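Local atomic coordinates of putative secreted lipase (Streptomyces sp. W007, PDB entry 5H6B), a protein that probably hydrolyses the ester bonds of triacylglycerols as a secreted, thermostable lipase of the alpha/beta-hydrolase fold. Residues R15-Y20 with L49-V54; D126-L131 with P188-T193; L144-L149 with D200-P205; G111-N116 with P175-L180; V219-L224 with R240-E245. All coordinates share one frame; numbering follows the deposited sequence.

Contact 1: R15-Y20 with L49-V54; sequences RGWNDY and LAPYLV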
# COMPACT_ATOMS: atom_id res chain seq x y z
N ARG A 15 7.36 -3.55 19.82
CA ARG A 15 6.31 -2.87 19.04
C ARG A 15 6.59 -1.37 18.98
O ARG A 15 7.18 -0.81 19.91
CB ARG A 15 4.95 -3.11 19.66
CG ARG A 15 4.83 -2.66 21.11
CD ARG A 15 3.42 -2.83 21.62
NE ARG A 15 3.04 -4.24 21.73
CZ ARG A 15 1.82 -4.67 22.04
NH1 ARG A 15 0.83 -3.80 22.27
NH2 ARG A 15 1.58 -5.98 22.13
N GLY A 16 6.16 -0.73 17.89
CA GLY A 16 6.41 0.69 17.70
C GLY A 16 6.09 1.16 16.30
O GLY A 16 5.81 0.35 15.41
N TRP A 17 6.13 2.48 16.11
CA TRP A 17 5.90 3.09 14.81
C TRP A 17 7.07 4.04 14.52
O TRP A 17 7.21 5.07 15.16
CB TRP A 17 4.53 3.79 14.76
CG TRP A 17 4.18 4.45 13.44
CD1 TRP A 17 4.80 4.27 12.23
CD2 TRP A 17 3.14 5.40 13.21
NE1 TRP A 17 4.21 5.05 11.27
CE2 TRP A 17 3.18 5.75 11.84
CE3 TRP A 17 2.17 6.00 14.02
CZ2 TRP A 17 2.29 6.66 11.27
CZ3 TRP A 17 1.27 6.91 13.45
CH2 TRP A 17 1.34 7.23 12.08
N ASN A 18 7.89 3.67 13.54
CA ASN A 18 9.14 4.36 13.24
C ASN A 18 10.11 4.45 14.43
O ASN A 18 10.93 5.36 14.51
CB ASN A 18 8.85 5.73 12.60
CG ASN A 18 8.23 5.60 11.23
OD1 ASN A 18 8.35 4.56 10.58
ND2 ASN A 18 7.58 6.65 10.78
N ASP A 19 10.03 3.45 15.30
CA ASP A 19 10.99 3.27 16.37
C ASP A 19 12.02 2.26 15.84
O ASP A 19 11.78 1.05 15.81
CB ASP A 19 10.27 2.75 17.62
CG ASP A 19 11.22 2.45 18.78
OD1 ASP A 19 12.46 2.40 18.59
OD2 ASP A 19 10.70 2.24 19.90
N TYR A 20 13.19 2.78 15.45
CA TYR A 20 14.29 1.96 14.92
C TYR A 20 15.08 1.13 15.95
O TYR A 20 16.00 0.43 15.57
CB TYR A 20 15.24 2.84 14.08
CG TYR A 20 14.57 3.27 12.79
CD1 TYR A 20 13.76 4.42 12.74
CD2 TYR A 20 14.70 2.50 11.63
CE1 TYR A 20 13.13 4.80 11.56
CE2 TYR A 20 14.07 2.87 10.45
CZ TYR A 20 13.29 4.01 10.41
OH TYR A 20 12.67 4.35 9.23
N LEU A 49 -4.26 2.83 11.02
CA LEU A 49 -3.63 1.51 10.83
C LEU A 49 -2.34 1.27 11.59
O LEU A 49 -2.14 0.16 12.09
CB LEU A 49 -3.38 1.19 9.35
CG LEU A 49 -2.69 -0.16 9.05
CD1 LEU A 49 -3.50 -1.33 9.59
CD2 LEU A 49 -2.42 -0.33 7.55
N ALA A 50 -1.45 2.26 11.66
CA ALA A 50 -0.17 2.05 12.36
C ALA A 50 -0.36 1.73 13.84
O ALA A 50 0.15 0.71 14.30
CB ALA A 50 0.82 3.19 12.15
N PRO A 51 -1.11 2.57 14.59
CA PRO A 51 -1.46 2.17 15.98
C PRO A 51 -2.22 0.85 16.10
O PRO A 51 -2.02 0.11 17.05
CB PRO A 51 -2.38 3.30 16.47
CG PRO A 51 -2.07 4.46 15.60
CD PRO A 51 -1.62 3.91 14.27
N TYR A 52 -3.10 0.57 15.15
CA TYR A 52 -3.86 -0.68 15.13
C TYR A 52 -2.93 -1.90 15.05
O TYR A 52 -3.16 -2.90 15.72
CB TYR A 52 -4.81 -0.64 13.95
CG TYR A 52 -5.74 -1.81 13.74
CD1 TYR A 52 -5.29 -2.97 13.09
CD2 TYR A 52 -7.08 -1.74 14.13
CE1 TYR A 52 -6.15 -4.03 12.86
CE2 TYR A 52 -7.95 -2.80 13.90
CZ TYR A 52 -7.47 -3.94 13.27
OH TYR A 52 -8.31 -4.99 13.04
N LEU A 53 -1.88 -1.80 14.25
CA LEU A 53 -0.88 -2.86 14.15
C LEU A 53 0.07 -2.86 15.34
O LEU A 53 0.46 -3.93 15.80
CB LEU A 53 -0.09 -2.76 12.85
CG LEU A 53 -0.93 -3.01 11.60
CD1 LEU A 53 -0.05 -2.88 10.36
CD2 LEU A 53 -1.61 -4.37 11.65
N VAL A 54 0.43 -1.68 15.84
CA VAL A 54 1.27 -1.59 17.04
C VAL A 54 0.59 -2.29 18.23
O VAL A 54 1.26 -2.99 18.99
CB VAL A 54 1.63 -0.13 17.38
CG1 VAL A 54 2.24 0.00 18.78
CG2 VAL A 54 2.60 0.41 16.34
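The short edge strand 16-17 runs past helix 49-54 so that the CA atoms of Arg15 and Val54 lie 5.6 Å apart and those of Trp17 and Ala50 6.6 Å apart. This is strand-on-helix packing at the margin of the parallel sheet of an alpha/beta-hydrolase fold, and no hydrogen bond joins the two segments. Instead, Trp17 presents a flat surface to the helix: with CG anti to the backbone N (chi1 -179°), the indole receives the Ala50 methyl over one face. CB of Ala50 stands 3.5 Å from the centroid of the six-membered ring of Trp17, 16° off the ring normal, a CH-pi contact. Pro51 adds its CD near Trp17 CZ3, approaching obliquely. The indole NE1 is satisfied by Ser62 on the adjoining strand 59-63, whose Val60 also bonds to the backbone of Gly16. One turn further along the helix, Val54 CG1 sits beside Arg15 CD and Gly16 N, while Val54 CG2 lies 3.3 Å from Gly16 O. The Arg15 chain then passes over the carbonyl of Val54, whose O sits 3.1 Å above the guanidinium plane, offset toward the rim, in a position unsuited to an N-H bond.

Contact 2: D126-L131 with P188-T193; sequences DKVNAL and PGVRYT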
# COMPACT_ATOMS: atom_id res chain seq x y z
N ASP A 126 13.71 -10.89 -2.76
CA ASP A 126 14.57 -11.39 -1.69
C ASP A 126 14.15 -10.91 -0.32
O ASP A 126 14.10 -11.69 0.62
CB ASP A 126 16.04 -10.99 -1.95
CG ASP A 126 16.62 -11.67 -3.17
OD1 ASP A 126 16.25 -12.83 -3.44
OD2 ASP A 126 17.46 -11.04 -3.86
N LYS A 127 13.81 -9.63 -0.23
CA LYS A 127 13.60 -8.95 1.05
C LYS A 127 12.13 -8.87 1.52
O LYS A 127 11.87 -8.33 2.59
CB LYS A 127 14.22 -7.56 0.97
CG LYS A 127 15.73 -7.58 0.73
CD LYS A 127 16.13 -6.63 -0.39
CE LYS A 127 17.61 -6.69 -0.72
NZ LYS A 127 18.02 -5.59 -1.64
N VAL A 128 11.18 -9.42 0.75
CA VAL A 128 9.74 -9.27 1.06
C VAL A 128 8.97 -10.59 1.05
O VAL A 128 8.97 -11.33 0.06
CB VAL A 128 9.05 -8.27 0.09
CG1 VAL A 128 7.55 -8.22 0.31
CG2 VAL A 128 9.64 -6.89 0.25
N ASN A 129 8.25 -10.83 2.14
CA ASN A 129 7.42 -12.02 2.32
C ASN A 129 5.99 -11.80 1.78
O ASN A 129 5.46 -12.65 1.06
CB ASN A 129 7.40 -12.38 3.82
CG ASN A 129 6.32 -13.38 4.17
OD1 ASN A 129 6.42 -14.55 3.83
ND2 ASN A 129 5.30 -12.94 4.87
N ALA A 130 5.39 -10.67 2.13
CA ALA A 130 4.01 -10.37 1.77
C ALA A 130 3.81 -8.91 1.34
O ALA A 130 4.42 -7.99 1.90
CB ALA A 130 3.05 -10.73 2.91
N LEU A 131 2.98 -8.74 0.31
CA LEU A 131 2.55 -7.44 -0.13
C LEU A 131 1.04 -7.39 -0.05
O LEU A 131 0.35 -8.10 -0.80
CB LEU A 131 3.00 -7.17 -1.57
CG LEU A 131 2.48 -5.86 -2.19
CD1 LEU A 131 2.80 -4.63 -1.35
CD2 LEU A 131 3.01 -5.70 -3.59
N PRO A 188 7.65 -15.01 -7.77
CA PRO A 188 7.64 -16.15 -6.83
C PRO A 188 8.34 -15.80 -5.50
O PRO A 188 9.26 -14.96 -5.49
CB PRO A 188 8.38 -17.26 -7.61
CG PRO A 188 9.25 -16.54 -8.58
CD PRO A 188 8.63 -15.20 -8.86
N GLY A 189 7.89 -16.42 -4.41
CA GLY A 189 8.39 -16.14 -3.06
C GLY A 189 7.51 -15.22 -2.22
O GLY A 189 7.73 -15.11 -1.01
N VAL A 190 6.52 -14.55 -2.83
CA VAL A 190 5.75 -13.49 -2.16
C VAL A 190 4.27 -13.84 -2.06
O VAL A 190 3.66 -14.31 -3.03
CB VAL A 190 5.94 -12.13 -2.87
CG1 VAL A 190 5.20 -11.01 -2.13
CG2 VAL A 190 7.42 -11.80 -2.99
N ARG A 191 3.68 -13.59 -0.89
CA ARG A 191 2.24 -13.76 -0.70
C ARG A 191 1.53 -12.41 -0.86
O ARG A 191 1.78 -11.47 -0.11
CB ARG A 191 1.95 -14.41 0.66
CG ARG A 191 2.61 -15.78 0.78
CD ARG A 191 1.69 -16.87 1.32
NE ARG A 191 1.76 -17.01 2.78
CZ ARG A 191 0.91 -17.72 3.53
NH1 ARG A 191 -0.12 -18.38 2.99
NH2 ARG A 191 1.09 -17.77 4.85
N TYR A 192 0.65 -12.35 -1.85
CA TYR A 192 -0.04 -11.13 -2.24
C TYR A 192 -1.47 -11.17 -1.78
O TYR A 192 -2.16 -12.17 -2.01
CB TYR A 192 -0.05 -11.00 -3.76
CG TYR A 192 1.30 -10.84 -4.42
CD1 TYR A 192 2.14 -11.94 -4.65
CD2 TYR A 192 1.72 -9.59 -4.86
CE1 TYR A 192 3.35 -11.79 -5.30
CE2 TYR A 192 2.93 -9.44 -5.51
CZ TYR A 192 3.74 -10.52 -5.73
OH TYR A 192 4.94 -10.31 -6.35
N THR A 193 -1.92 -10.08 -1.15
CA THR A 193 -3.34 -9.87 -0.83
C THR A 193 -3.78 -8.52 -1.43
O THR A 193 -3.00 -7.56 -1.48
CB THR A 193 -3.60 -9.89 0.69
OG1 THR A 193 -3.01 -11.07 1.27
CG2 THR A 193 -5.10 -9.85 1.03
O HOH W 1 -0.92 -7.30 -3.10
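Residues 130-131 and 191-193 pair as parallel strands, Ala130 with Arg191 and Leu131 with Tyr192, and the backbone bonds alternate as parallel pairing requires. Arg191 N gives a nearly straight bond to Asn129 O (2.8 Å, 171° at the hydrogen), Leu131 N bonds to Arg191 O, and Thr193 N to Leu131 O. That last carbonyl has a second donor: a water bridges Leu131 O and Thr193 O, at 2.7 Å from Leu131 O. The side chains divide between two faces. Ala130 and Arg191 share one, their CB atoms 4.5 Å apart. On the other, Leu131 CD2 meets Tyr192 CE2 at 4.2 Å, approaching the ring obliquely. Val190, with CG1 anti to the backbone N (chi1 -177°), places that methyl 3.7 Å above one face of the Tyr192 ring, toward its rim, while its CG2 packs 3.5 Å from Val128 O. The phenol OH is held by Val187 N. Strand 103-108 flanks this pair beyond Ala130 and strand 216-220 beyond Tyr192, placing it inside the parallel sheet, and helix 115-121 packs on the face of Leu131 and Tyr192 through Asn116.

Contact 3: L144-L149 with D200-P205; sequences LGLTKL and DQVVTP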
# COMPACT_ATOMS: atom_id res chain seq x y z
N LEU A 144 -8.63 11.26 -14.96
CA LEU A 144 -9.98 11.61 -14.48
C LEU A 144 -10.28 10.97 -13.12
O LEU A 144 -10.75 11.64 -12.19
CB LEU A 144 -11.04 11.16 -15.50
CG LEU A 144 -12.52 11.44 -15.21
CD1 LEU A 144 -12.78 12.95 -15.12
CD2 LEU A 144 -13.41 10.78 -16.27
N GLY A 145 -10.01 9.67 -13.02
CA GLY A 145 -10.06 8.95 -11.76
C GLY A 145 -9.19 9.58 -10.67
O GLY A 145 -9.65 9.78 -9.54
N LEU A 146 -7.96 9.94 -11.01
CA LEU A 146 -7.07 10.59 -10.05
C LEU A 146 -7.57 11.96 -9.60
O LEU A 146 -7.36 12.33 -8.43
CB LEU A 146 -5.65 10.69 -10.59
CG LEU A 146 -4.95 9.33 -10.79
CD1 LEU A 146 -3.72 9.49 -11.66
CD2 LEU A 146 -4.59 8.68 -9.45
N THR A 147 -8.26 12.69 -10.48
CA THR A 147 -8.89 13.95 -10.09
C THR A 147 -9.96 13.76 -9.01
O THR A 147 -10.27 14.69 -8.28
CB THR A 147 -9.51 14.72 -11.29
OG1 THR A 147 -10.62 13.99 -11.82
CG2 THR A 147 -8.48 14.99 -12.40
N LYS A 148 -10.53 12.57 -8.89
CA LYS A 148 -11.48 12.28 -7.82
C LYS A 148 -10.86 12.21 -6.41
O LYS A 148 -11.59 12.21 -5.42
CB LYS A 148 -12.31 11.04 -8.14
CG LYS A 148 -13.06 11.19 -9.46
CD LYS A 148 -14.36 10.42 -9.49
CE LYS A 148 -14.91 10.31 -10.91
NZ LYS A 148 -15.08 11.66 -11.52
N LEU A 149 -9.53 12.14 -6.33
CA LEU A 149 -8.81 12.36 -5.05
C LEU A 149 -8.81 13.82 -4.57
O LEU A 149 -8.73 14.06 -3.36
CB LEU A 149 -7.37 11.90 -5.15
CG LEU A 149 -7.07 10.43 -5.35
CD1 LEU A 149 -5.62 10.23 -5.80
CD2 LEU A 149 -7.40 9.62 -4.09
N ASP A 200 -15.26 1.94 -5.31
CA ASP A 200 -14.08 2.69 -5.70
C ASP A 200 -14.41 3.62 -6.88
O ASP A 200 -14.80 3.16 -7.93
CB ASP A 200 -12.92 1.77 -6.05
CG ASP A 200 -11.56 2.45 -5.92
OD1 ASP A 200 -11.39 3.53 -6.54
OD2 ASP A 200 -10.66 1.89 -5.23
N GLN A 201 -14.22 4.92 -6.67
CA GLN A 201 -14.46 5.95 -7.69
C GLN A 201 -13.21 6.41 -8.45
O GLN A 201 -13.32 7.13 -9.44
CB GLN A 201 -15.18 7.15 -7.03
CG GLN A 201 -14.30 8.15 -6.24
CD GLN A 201 -13.88 7.68 -4.84
OE1 GLN A 201 -13.65 6.48 -4.61
NE2 GLN A 201 -13.74 8.64 -3.91
N VAL A 202 -12.03 6.03 -7.95
CA VAL A 202 -10.72 6.50 -8.45
C VAL A 202 -10.07 5.52 -9.42
O VAL A 202 -9.38 5.94 -10.34
CB VAL A 202 -9.72 6.69 -7.27
CG1 VAL A 202 -8.29 6.99 -7.75
CG2 VAL A 202 -10.21 7.78 -6.32
N VAL A 203 -10.25 4.22 -9.16
CA VAL A 203 -9.55 3.14 -9.87
C VAL A 203 -10.62 2.18 -10.32
O VAL A 203 -11.02 1.28 -9.56
CB VAL A 203 -8.57 2.40 -8.94
CG1 VAL A 203 -7.86 1.29 -9.70
CG2 VAL A 203 -7.57 3.36 -8.31
N THR A 204 -11.10 2.39 -11.53
CA THR A 204 -12.19 1.62 -12.10
C THR A 204 -11.79 1.03 -13.46
O THR A 204 -10.91 1.57 -14.14
CB THR A 204 -13.46 2.46 -12.27
OG1 THR A 204 -13.18 3.58 -13.11
CG2 THR A 204 -13.99 2.94 -10.93
N PRO A 205 -12.40 -0.09 -13.86
CA PRO A 205 -13.28 -0.91 -13.00
C PRO A 205 -12.46 -1.48 -11.84
O PRO A 205 -11.26 -1.73 -12.01
CB PRO A 205 -13.79 -2.00 -13.94
CG PRO A 205 -13.48 -1.52 -15.33
CD PRO A 205 -12.24 -0.70 -15.19
O HOH W 2 -14.04 11.39 -4.67
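Asp200 OD1 is gripped by two backbone N-H groups of the loop that packs on 144-149 through Gln201 and Val202. Val202 N meets OD1 of Asp200 at 2.9 Å, nearly along its C-O axis, whereas Val203 N comes from above the carboxylate plane, 46° out of it. The first bond closes an Asx turn and the second completes an Asx motif, so the carboxylate and the turn fix one another. The turn presents Val202 to Gly145, whose CA lies 3.4 Å from Val202 O in a CA-H...O contact; Gly145, having no side chain, lets the loop come this close. Val202 CG1 is anti to the backbone N (chi1 172°) and CG2 beside it, and both methyls rest against the Gly145 carbonyl, Val202 CG1 3.6 Å from Gly145 O. Val202 CG2 also meets Leu149 CD2 at 4.0 Å, the two side chains crossing at about a right angle. Beside them the Lys148 chain passes over Gln201, with Lys148 CD 3.5 Å from Gln201 O, and a water joins Lys148 O to Gln201 NE2. That amide is further held by Glu231, and OE1 of Gln201 by His232 N. The other oxygen of Asp200, OD2, accepts from His232 ND1. Asp200 and His232, together with Ser109, fit the Ser-His-Asp triad of alpha/beta-hydrolases, with the acid carried on a loop after a strand, probably the catalytic arrangement here.

Contact 4: G111-N116 with P175-L180; sequences GGMMPN and PFITKL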
# COMPACT_ATOMS: atom_id res chain seq x y z
N GLY A 111 0.50 3.29 -3.36
CA GLY A 111 1.44 2.56 -2.50
C GLY A 111 1.28 1.05 -2.47
O GLY A 111 2.18 0.35 -2.04
N GLY A 112 0.11 0.55 -2.87
CA GLY A 112 -0.10 -0.88 -3.05
C GLY A 112 0.40 -1.38 -4.40
O GLY A 112 0.68 -2.56 -4.55
N MET A 113 0.50 -0.48 -5.38
CA MET A 113 0.97 -0.83 -6.72
C MET A 113 2.48 -0.67 -6.90
O MET A 113 3.14 -1.58 -7.38
CB MET A 113 0.21 -0.03 -7.77
CG MET A 113 0.76 -0.21 -9.19
SD MET A 113 2.04 1.00 -9.55
CE MET A 113 1.09 2.46 -9.97
N MET A 114 3.01 0.50 -6.54
CA MET A 114 4.44 0.81 -6.70
C MET A 114 5.45 -0.24 -6.20
O MET A 114 6.47 -0.43 -6.85
CB MET A 114 4.75 2.18 -6.05
CG MET A 114 6.23 2.55 -5.96
SD MET A 114 7.00 1.92 -4.46
CE MET A 114 6.74 3.31 -3.36
N PRO A 115 5.22 -0.90 -5.04
CA PRO A 115 6.12 -1.99 -4.59
C PRO A 115 6.32 -3.18 -5.57
O PRO A 115 7.34 -3.88 -5.51
CB PRO A 115 5.46 -2.48 -3.30
CG PRO A 115 4.75 -1.27 -2.77
CD PRO A 115 4.27 -0.51 -3.98
N ASN A 116 5.36 -3.40 -6.47
CA ASN A 116 5.52 -4.41 -7.51
C ASN A 116 6.68 -4.09 -8.46
O ASN A 116 7.32 -5.00 -9.00
CB ASN A 116 4.21 -4.59 -8.28
CG ASN A 116 3.09 -5.10 -7.39
OD1 ASN A 116 2.11 -4.40 -7.13
ND2 ASN A 116 3.24 -6.30 -6.88
N PRO A 175 3.99 4.55 -20.29
CA PRO A 175 5.20 3.75 -20.36
C PRO A 175 5.45 3.00 -19.06
O PRO A 175 5.86 1.84 -19.11
CB PRO A 175 6.30 4.80 -20.62
CG PRO A 175 5.60 5.91 -21.33
CD PRO A 175 4.18 5.92 -20.80
N PHE A 176 5.17 3.63 -17.92
CA PHE A 176 5.44 2.98 -16.63
C PHE A 176 4.56 1.73 -16.40
O PHE A 176 5.07 0.67 -16.00
CB PHE A 176 5.24 3.95 -15.45
CG PHE A 176 5.50 3.31 -14.12
CD1 PHE A 176 6.80 3.12 -13.69
CD2 PHE A 176 4.45 2.82 -13.35
CE1 PHE A 176 7.06 2.52 -12.47
CE2 PHE A 176 4.70 2.22 -12.14
CZ PHE A 176 6.01 2.05 -11.70
N ILE A 177 3.25 1.87 -16.58
CA ILE A 177 2.31 0.76 -16.37
C ILE A 177 2.61 -0.37 -17.37
O ILE A 177 2.66 -1.55 -16.99
CB ILE A 177 0.84 1.24 -16.41
CG1 ILE A 177 0.54 2.14 -15.20
CG2 ILE A 177 -0.15 0.08 -16.46
CD1 ILE A 177 0.74 1.48 -13.84
N THR A 178 2.85 -0.01 -18.64
CA THR A 178 3.25 -0.98 -19.68
C THR A 178 4.46 -1.83 -19.25
O THR A 178 4.43 -3.06 -19.32
CB THR A 178 3.54 -0.27 -21.02
OG1 THR A 178 2.38 0.48 -21.42
CG2 THR A 178 3.90 -1.28 -22.12
N LYS A 179 5.51 -1.17 -18.78
CA LYS A 179 6.70 -1.88 -18.29
C LYS A 179 6.35 -2.80 -17.14
O LYS A 179 6.68 -3.98 -17.17
CB LYS A 179 7.79 -0.90 -17.84
CG LYS A 179 8.99 -1.58 -17.19
CD LYS A 179 10.22 -0.68 -17.13
CE LYS A 179 11.32 -1.36 -16.33
NZ LYS A 179 12.61 -0.63 -16.40
N LEU A 180 5.68 -2.24 -16.14
CA LEU A 180 5.37 -2.97 -14.91
C LEU A 180 4.59 -4.26 -15.12
O LEU A 180 4.85 -5.26 -14.44
CB LEU A 180 4.59 -2.07 -13.93
CG LEU A 180 4.21 -2.63 -12.54
CD1 LEU A 180 5.43 -2.99 -11.70
CD2 LEU A 180 3.33 -1.60 -11.84
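Met113 carries the close-packed half of this contact, reaching three side chains of helix 175-180. Its CG lies anti to the backbone N (chi1 173°), and the chain then bends twice, bringing the sulfur against both Phe176 and Leu180. The sulfur meets the phenyl ring at its edge, in plane: SD of Met113 is 3.9 Å from Phe176 CE2 and, seen from the ring centroid, lies 87° off the normal, a Met-aromatic contact in which the two side chains slide past each other in opposite directions. Leu180 CD2 approaches the same Met113 SD still more closely, at 3.7 Å, and Met113 CE touches Ile177 CD1 at 4.0 Å. Toward Asn116 fewer atoms meet, although the approach is close: a single methyl, Leu180 CD1, lies 3.6 Å from Asn116 C and 4.0 Å from Asn116 CB. The exposed residues Pro175, Thr178 and Lys179 form the solvent side and do not touch 111-116; Lys179 makes a cation-pi contact with Phe121 instead. No hydrogen bond crosses between the segments. Gly111 belongs to a GxSxG sequence with Gly107 and Ser109, so helix 175-181 packs just beyond what is probably the nucleophile elbow, the strand-turn-helix element characteristic of alpha/beta-hydrolases.

Contact 5: V219-L224 with R240-E245; sequences VLLQDL and RIAFHE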
# COMPACT_ATOMS: atom_id res chain seq x y z
N VAL A 219 -9.75 -9.95 -2.34
CA VAL A 219 -10.84 -9.83 -1.39
C VAL A 219 -11.68 -8.59 -1.70
O VAL A 219 -11.15 -7.48 -1.89
CB VAL A 219 -10.28 -9.71 0.03
CG1 VAL A 219 -11.41 -9.63 1.06
CG2 VAL A 219 -9.35 -10.88 0.32
N LEU A 220 -12.99 -8.80 -1.78
CA LEU A 220 -13.94 -7.74 -1.97
C LEU A 220 -14.45 -7.36 -0.59
O LEU A 220 -15.03 -8.19 0.13
CB LEU A 220 -15.09 -8.21 -2.85
CG LEU A 220 -16.14 -7.14 -3.18
CD1 LEU A 220 -15.51 -5.98 -3.93
CD2 LEU A 220 -17.30 -7.74 -3.99
N LEU A 221 -14.25 -6.09 -0.23
CA LEU A 221 -14.64 -5.56 1.09
C LEU A 221 -16.11 -5.83 1.44
O LEU A 221 -16.44 -6.10 2.61
CB LEU A 221 -14.39 -4.04 1.14
CG LEU A 221 -14.72 -3.30 2.43
CD1 LEU A 221 -13.77 -3.78 3.52
CD2 LEU A 221 -14.65 -1.78 2.22
N GLN A 222 -16.98 -5.75 0.45
CA GLN A 222 -18.39 -5.94 0.67
C GLN A 222 -18.74 -7.43 0.93
O GLN A 222 -19.78 -7.70 1.52
CB GLN A 222 -19.24 -5.33 -0.43
CG GLN A 222 -19.23 -3.79 -0.45
CD GLN A 222 -17.87 -3.17 -0.80
OE1 GLN A 222 -17.43 -2.20 -0.20
NE2 GLN A 222 -17.21 -3.75 -1.77
N ASP A 223 -17.88 -8.38 0.52
CA ASP A 223 -18.03 -9.80 0.93
C ASP A 223 -17.82 -9.96 2.43
O ASP A 223 -18.44 -10.83 3.04
CB ASP A 223 -17.04 -10.74 0.20
CG ASP A 223 -17.42 -10.98 -1.25
OD1 ASP A 223 -18.57 -10.75 -1.62
OD2 ASP A 223 -16.55 -11.40 -2.04
N LEU A 224 -16.96 -9.13 3.00
CA LEU A 224 -16.67 -9.13 4.43
C LEU A 224 -17.78 -8.40 5.21
O LEU A 224 -18.21 -8.87 6.26
CB LEU A 224 -15.32 -8.45 4.70
CG LEU A 224 -14.12 -8.97 3.91
CD1 LEU A 224 -12.90 -8.13 4.24
CD2 LEU A 224 -13.89 -10.44 4.24
N ARG A 240 -11.60 0.03 9.66
CA ARG A 240 -11.11 -1.06 10.52
C ARG A 240 -11.47 -2.46 10.01
O ARG A 240 -10.80 -3.43 10.36
CB ARG A 240 -11.66 -0.95 11.94
CG ARG A 240 -10.94 0.02 12.84
CD ARG A 240 -11.41 1.42 12.57
NE ARG A 240 -10.93 2.37 13.57
CZ ARG A 240 -10.91 3.70 13.41
NH1 ARG A 240 -11.34 4.29 12.27
NH2 ARG A 240 -10.44 4.45 14.40
N ILE A 241 -12.55 -2.58 9.23
CA ILE A 241 -12.88 -3.84 8.58
C ILE A 241 -11.74 -4.20 7.63
O ILE A 241 -11.15 -5.29 7.74
CB ILE A 241 -14.25 -3.77 7.86
CG1 ILE A 241 -15.37 -3.72 8.91
CG2 ILE A 241 -14.44 -4.98 6.96
CD1 ILE A 241 -16.70 -3.22 8.39
N ALA A 242 -11.39 -3.27 6.74
CA ALA A 242 -10.22 -3.44 5.88
C ALA A 242 -8.97 -3.73 6.70
O ALA A 242 -8.22 -4.65 6.37
CB ALA A 242 -10.01 -2.24 4.98
N PHE A 243 -8.74 -2.98 7.78
CA PHE A 243 -7.52 -3.19 8.56
C PHE A 243 -7.46 -4.54 9.30
O PHE A 243 -6.39 -5.12 9.45
CB PHE A 243 -7.26 -2.00 9.51
CG PHE A 243 -7.12 -0.65 8.81
CD1 PHE A 243 -6.74 -0.54 7.46
CD2 PHE A 243 -7.34 0.53 9.53
CE1 PHE A 243 -6.61 0.71 6.85
CE2 PHE A 243 -7.20 1.78 8.91
CZ PHE A 243 -6.83 1.87 7.57
N HIS A 244 -8.61 -5.05 9.74
CA HIS A 244 -8.69 -6.40 10.30
C HIS A 244 -8.24 -7.43 9.28
O HIS A 244 -7.49 -8.37 9.63
CB HIS A 244 -10.11 -6.72 10.75
CG HIS A 244 -10.21 -7.95 11.59
ND1 HIS A 244 -10.50 -9.19 11.07
CD2 HIS A 244 -10.05 -8.12 12.93
CE1 HIS A 244 -10.52 -10.08 12.05
NE2 HIS A 244 -10.25 -9.45 13.19
N GLU A 245 -8.69 -7.25 8.04
CA GLU A 245 -8.27 -8.11 6.93
C GLU A 245 -6.77 -7.97 6.66
O GLU A 245 -6.11 -8.95 6.37
CB GLU A 245 -9.11 -7.86 5.68
CG GLU A 245 -9.01 -8.95 4.63
CD GLU A 245 -9.59 -10.30 5.09
OE1 GLU A 245 -10.18 -10.40 6.18
OE2 GLU A 245 -9.44 -11.27 4.34
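Leu221 CD1 makes the closest approach between these segments, 3.7 Å from Ile241 CG2, with the two side chains crossing at about a right angle. The same methyl lies 4.0 Å from Ala242 N and also touches the alanine CB, so one leucine branch fits against the first turn of helix 240-250. Leu221 CG is anti to the backbone N (chi1 -179°), beside the carbonyl carbon, and from there CD1 reaches Ile241. Leu224 adds a second point of contact on Ile241: its CB lies 4.2 Å from Ile241 CG2. Its CD1 turns instead to Glu245, meeting CG of that residue at 4.0 Å, again with the chains at about a right angle. Val219 and Glu245 reach toward each other tip to tip, Val219 CG2 standing 4.0 Å from Glu245 OE2. The next shell fixes this carboxylate: OE2 forms a salt bridge with Arg217 NH2, and OE1 is hydrogen-bonded to Thr258 OG1 and Asn248 ND2. Farther out, Ile235 of helix 232-237 packs on both Leu221 and Ala242, while Val219 is bonded through its backbone to strand 191-196. The chemistry is therefore mixed: aliphatic groups fill the interface, and a buried carboxylate lies among them, paired with an arginine, which would probably favour the ionised form.

Overall arrangement
Contact 2 lies within the sheet, pairing two neighbouring strands by backbone bonds, whereas contact 1 sets a helix against edge strand 16-17, and contact 5 packs helix 240-250 on the end of edge strand 216-220 and the turn of helix after it. Contacts 1 and 5 touch, because Leu49 and Tyr52 pack on Phe243 and His244. Contact 1 is the surface one, resting on an indole face; the other four are buried. Contact 4 lies against contact 2, Pro115 and Asn116 packing on Leu131, and relies on a thioether, a phenyl edge and aliphatic groups, with no hydrogen bond across. Contact 3, its centre about 29 Å from that of contact 1, combines loop turns and water with a probable catalytic acid.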